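Aminopeptidase N family protein (Idiomarina loihiensis L2TR, PDB 4FGM) is a zinc-binding M61-family peptidase with a PDZ-like domain, and probably removes residues from the amino terminus of peptides. Local coordinates at residues L514-H525 with V546-M557. Numbering follows the deposited sequence.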
loop_
_atom_site.group_PDB
_atom_site.type_symbol
_atom_site.label_atom_id
_atom_site.label_comp_id
_atom_site.label_asym_id
_atom_site.label_seq_id
_atom_site.Cartn_x
_atom_site.Cartn_y
_atom_site.Cartn_z
ATOM N N LEU A 514 -2.581 18.645 26.178
ATOM C CA LEU A 514 -3.379 17.491 25.767
ATOM C C LEU A 514 -2.464 16.542 25.003
ATOM O O LEU A 514 -1.498 16.977 24.372
ATOM C CB LEU A 514 -4.531 17.925 24.852
ATOM C CG LEU A 514 -5.718 18.629 25.504
ATOM C CD1 LEU A 514 -6.541 19.326 24.433
ATOM C CD2 LEU A 514 -6.549 17.610 26.273
ATOM N N SER A 515 -2.777 15.253 25.030
ATOM C CA SER A 515 -1.950 14.277 24.339
ATOM C C SER A 515 -2.777 13.226 23.647
ATOM O O SER A 515 -3.933 12.995 24.009
ATOM C CB SER A 515 -1.012 13.583 25.330
ATOM O OG SER A 515 -0.166 14.515 25.976
ATOM N N ALA A 516 -2.176 12.580 22.650
ATOM C CA ALA A 516 -2.858 11.520 21.929
ATOM C C ALA A 516 -3.249 10.495 22.983
ATOM O O ALA A 516 -2.458 10.190 23.876
ATOM C CB ALA A 516 -1.925 10.897 20.908
ATOM N N GLY A 517 -4.470 9.980 22.894
ATOM C CA GLY A 517 -4.927 9.001 23.872
ATOM C C GLY A 517 -5.892 9.602 24.880
ATOM O O GLY A 517 -6.736 8.900 25.433
ATOM N N ASP A 518 -5.753 10.900 25.135
ATOM C CA ASP A 518 -6.634 11.597 26.062
ATOM C C ASP A 518 -8.038 11.658 25.460
ATOM O O ASP A 518 -8.205 11.542 24.243
ATOM C CB ASP A 518 -6.163 13.039 26.289
ATOM C CG ASP A 518 -4.801 13.128 26.937
ATOM O OD1 ASP A 518 -4.301 12.099 27.437
ATOM O OD2 ASP A 518 -4.236 14.243 26.960
ATOM N N LYS A 519 -9.043 11.828 26.312
ATOM C CA LYS A 519 -10.411 11.962 25.832
ATOM C C LYS A 519 -11.005 13.256 26.360
ATOM O O LYS A 519 -11.251 13.393 27.556
ATOM C CB LYS A 519 -11.294 10.785 26.257
ATOM C CG LYS A 519 -12.750 10.985 25.829
ATOM C CD LYS A 519 -13.404 9.716 25.305
ATOM C CE LYS A 519 -13.742 8.750 26.421
ATOM N NZ LYS A 519 -14.662 9.369 27.422
ATOM N N ILE A 520 -11.205 14.211 25.460
ATOM C CA ILE A 520 -11.779 15.489 25.830
ATOM C C ILE A 520 -13.239 15.235 26.167
ATOM O O ILE A 520 -13.991 14.679 25.374
ATOM C CB ILE A 520 -11.661 16.506 24.682
ATOM C CG1 ILE A 520 -10.181 16.771 24.378
ATOM C CG2 ILE A 520 -12.334 17.814 25.074
ATOM C CD1 ILE A 520 -9.940 17.604 23.143
ATOM N N ILE A 521 -13.620 15.648 27.367
ATOM C CA ILE A 521 -14.962 15.443 27.877
ATOM C C ILE A 521 -15.808 16.720 27.874
ATOM O O ILE A 521 -17.024 16.672 27.717
ATOM C CB ILE A 521 -14.846 14.805 29.292
ATOM C CG1 ILE A 521 -15.649 13.515 29.309
ATOM C CG2 ILE A 521 -15.202 15.788 30.391
ATOM C CD1 ILE A 521 -15.111 12.491 28.334
ATOM N N ALA A 522 -15.161 17.866 28.036
ATOM C CA ALA A 522 -15.880 19.136 28.013
ATOM C C ALA A 522 -14.981 20.260 27.518
ATOM O O ALA A 522 -13.763 20.215 27.680
ATOM C CB ALA A 522 -16.411 19.474 29.405
ATOM N N ILE A 523 -15.598 21.254 26.890
ATOM C CA ILE A 523 -14.894 22.426 26.392
ATOM C C ILE A 523 -15.683 23.614 26.938
ATOM O O ILE A 523 -16.891 23.710 26.723
ATOM C CB ILE A 523 -14.887 22.468 24.845
ATOM C CG1 ILE A 523 -14.081 21.284 24.297
ATOM C CG2 ILE A 523 -14.279 23.785 24.358
ATOM C CD1 ILE A 523 -14.352 20.997 22.838
ATOM N N ASP A 524 -15.005 24.500 27.662
ATOM C CA ASP A 524 -15.656 25.668 28.253
ATOM C C ASP A 524 -16.824 25.220 29.154
ATOM O O ASP A 524 -17.853 25.890 29.241
ATOM C CB ASP A 524 -16.174 26.599 27.150
ATOM C CG ASP A 524 -16.278 28.041 27.606
ATOM O OD1 ASP A 524 -16.011 28.310 28.801
ATOM O OD2 ASP A 524 -16.622 28.907 26.772
ATOM N N HIS A 525 -16.649 24.076 29.811
ATOM C CA HIS A 525 -17.656 23.508 30.709
ATOM C C HIS A 525 -18.869 22.924 29.996
ATOM O O HIS A 525 -19.864 22.600 30.635
ATOM C CB HIS A 525 -18.105 24.559 31.727
ATOM C CG HIS A 525 -16.969 25.172 32.481
ATOM N ND1 HIS A 525 -16.313 24.512 33.498
ATOM C CD2 HIS A 525 -16.321 26.349 32.317
ATOM C CE1 HIS A 525 -15.309 25.256 33.926
ATOM N NE2 HIS A 525 -15.290 26.377 33.225
ATOM N N VAL A 546 -10.300 29.061 26.991
ATOM C CA VAL A 546 -11.348 28.236 27.567
ATOM C C VAL A 546 -10.704 27.129 28.381
ATOM O O VAL A 546 -9.514 26.829 28.227
ATOM C CB VAL A 546 -12.226 27.578 26.491
ATOM C CG1 VAL A 546 -12.921 28.642 25.656
ATOM C CG2 VAL A 546 -11.377 26.663 25.620
ATOM N N THR A 547 -11.496 26.531 29.256
ATOM C CA THR A 547 -11.016 25.445 30.081
ATOM C C THR A 547 -11.389 24.145 29.384
ATOM O O THR A 547 -12.472 24.029 28.813
ATOM C CB THR A 547 -11.654 25.513 31.480
ATOM O OG1 THR A 547 -11.205 26.703 32.135
ATOM C CG2 THR A 547 -11.260 24.300 32.320
ATOM N N ILE A 548 -10.478 23.180 29.403
ATOM C CA ILE A 548 -10.739 21.895 28.774
ATOM C C ILE A 548 -10.703 20.834 29.856
ATOM O O ILE A 548 -9.809 20.846 30.702
ATOM C CB ILE A 548 -9.651 21.510 27.745
ATOM C CG1 ILE A 548 -9.549 22.562 26.636
ATOM C CG2 ILE A 548 -9.948 20.107 27.191
ATOM C CD1 ILE A 548 -10.766 22.683 25.774
ATOM N N HIS A 549 -11.674 19.929 29.844
ATOM C CA HIS A 549 -11.684 18.844 30.809
ATOM C C HIS A 549 -11.465 17.587 29.988
ATOM O O HIS A 549 -12.225 17.309 29.053
ATOM C CB HIS A 549 -13.016 18.754 31.552
ATOM C CG HIS A 549 -13.217 19.832 32.567
ATOM N ND1 HIS A 549 -13.876 21.010 32.284
ATOM C CD2 HIS A 549 -12.845 19.915 33.868
ATOM C CE1 HIS A 549 -13.903 21.769 33.364
ATOM N NE2 HIS A 549 -13.284 21.128 34.340
ATOM N N ALA A 550 -10.430 16.829 30.321
ATOM C CA ALA A 550 -10.148 15.636 29.559
ATOM C C ALA A 550 -9.528 14.580 30.426
ATOM O O ALA A 550 -8.854 14.863 31.411
ATOM C CB ALA A 550 -9.226 15.969 28.406
ATOM N N PHE A 551 -9.774 13.346 30.044
ATOM C CA PHE A 551 -9.233 12.215 30.772
ATOM C C PHE A 551 -7.943 11.694 30.176
ATOM O O PHE A 551 -7.860 11.534 28.925
ATOM C CB PHE A 551 -10.198 11.043 30.753
ATOM C CG PHE A 551 -11.277 11.125 31.762
ATOM C CD1 PHE A 551 -10.973 10.988 33.112
ATOM C CD2 PHE A 551 -12.602 11.320 31.372
ATOM C CE1 PHE A 551 -11.973 11.045 34.069
ATOM C CE2 PHE A 551 -13.612 11.381 32.317
ATOM C CZ PHE A 551 -13.302 11.240 33.668
ATOM N N ARG A 552 -6.920 11.487 31.015
ATOM C CA ARG A 552 -5.692 10.878 30.498
ATOM C C ARG A 552 -5.840 9.569 31.308
ATOM O O ARG A 552 -5.781 9.570 32.566
ATOM C CB ARG A 552 -4.410 11.620 30.896
ATOM C CG ARG A 552 -3.186 10.750 30.535
ATOM C CD ARG A 552 -1.957 11.621 30.335
ATOM N NE ARG A 552 -2.241 12.672 29.356
ATOM C CZ ARG A 552 -1.601 13.841 29.328
ATOM N NH1 ARG A 552 -0.632 14.104 30.225
ATOM N NH2 ARG A 552 -1.946 14.765 28.438
ATOM N N ARG A 553 -6.021 8.450 30.600
ATOM C CA ARG A 553 -6.268 7.152 31.251
ATOM C C ARG A 553 -7.527 7.433 32.088
ATOM O O ARG A 553 -8.539 7.896 31.535
ATOM C CB ARG A 553 -5.123 6.711 32.165
ATOM C CG ARG A 553 -3.883 6.439 31.350
ATOM C CD ARG A 553 -2.790 5.935 32.264
ATOM N NE ARG A 553 -2.382 6.972 33.222
ATOM C CZ ARG A 553 -1.444 7.893 32.982
ATOM N NH1 ARG A 553 -0.795 7.923 31.798
ATOM N NH2 ARG A 553 -1.129 8.769 33.934
ATOM N N ASP A 554 -7.508 7.165 33.393
ATOM C CA ASP A 554 -8.704 7.417 34.191
ATOM C C ASP A 554 -8.559 8.657 35.068
ATOM O O ASP A 554 -9.295 8.824 36.034
ATOM C CB ASP A 554 -9.029 6.201 35.054
ATOM C CG ASP A 554 -8.124 6.074 36.267
ATOM O OD1 ASP A 554 -6.896 6.251 36.154
ATOM O OD2 ASP A 554 -8.658 5.774 37.344
ATOM N N GLU A 555 -7.611 9.527 34.733
ATOM C CA GLU A 555 -7.399 10.751 35.499
ATOM C C GLU A 555 -8.024 11.915 34.735
ATOM O O GLU A 555 -7.797 12.084 33.539
ATOM C CB GLU A 555 -5.901 10.999 35.674
ATOM C CG GLU A 555 -5.188 9.875 36.422
ATOM C CD GLU A 555 -3.679 10.020 36.412
ATOM O OE1 GLU A 555 -3.181 11.136 36.694
ATOM O OE2 GLU A 555 -2.991 9.014 36.136
ATOM N N LEU A 556 -8.832 12.714 35.428
ATOM C CA LEU A 556 -9.474 13.869 34.813
ATOM C C LEU A 556 -8.564 15.080 34.928
ATOM O O LEU A 556 -8.148 15.458 36.020
ATOM C CB LEU A 556 -10.813 14.205 35.491
ATOM C CG LEU A 556 -11.531 15.372 34.781
ATOM C CD1 LEU A 556 -12.004 14.916 33.407
ATOM C CD2 LEU A 556 -12.713 15.852 35.603
HETATM N N MSE A 557 -8.247 15.679 33.793
HETATM C CA MSE A 557 -7.394 16.853 33.776
HETATM C C MSE A 557 -8.245 18.090 33.534
HETATM O O MSE A 557 -9.198 18.055 32.757
HETATM C CB MSE A 557 -6.350 16.754 32.655
HETATM C CG MSE A 557 -5.416 15.564 32.740
HETATM SE SE MSE A 557 -4.184 15.536 31.225
HETATM C CE MSE A 557 -5.469 15.274 29.806
HETATM O O HOH W 1 0.718 16.173 27.936
HETATM O O HOH W 2 -13.598 28.195 30.191
HETATM O O HOH W 3 -14.471 22.395 30.087
#
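Strands 519-523 and 546-552 pair antiparallel, at 153° between their directions, in what is probably the PDZ domain, within the antiparallel sheet that also holds strand 497-503, and a classic beta bulge interrupts their register: I521 N and A522 N both donate to H549 O, at 2.7 and 3.2 Å. Before the bulge K519 and F551 form a hydrogen-bonded pair; beyond it A522 and H549 do the same, and D524 N closes the end of the pairing on T547 O. At the other end, the type II turn from S515 to D518 meets R552 in a salt bridge. R552 presents NE and NH2 side-on, NE to D518 OD1 at 2.9 Å and NH2 to D518 OD2 at 2.8 Å, with carboxylate and guanidinium planes only 22° apart. The R552 chain leaves CB nearly extended and bends at chi3 (-54°), which turns NE and NH2 back toward the D518 carboxylate. S515 N also donates to D518 OD2, at 2.6 Å and from above the carboxylate plane, so this buried carboxylate ties the turn to the strand; G513 O takes a further bond from R552 NH2. Replacing D518 by an alanine is likely to leave the R552 guanidinium without two of its grips and able to turn, and S515 N without its side-chain acceptor. Toward the core, I520, I523, I548 and A550 share one face of the sheet. I523 and I548 lie side by side, and F487 covers both I520 and I523. Beyond the strand end, H525 ND1 comes to the edge of the H549 ring, 3.7 Å from H549 CE1, while one water bonds to H525 N, T547 O and H549 ND1. SE of selenomethionine M557 sits over the centre of the R552 guanidinium, 3.6 Å above its plane.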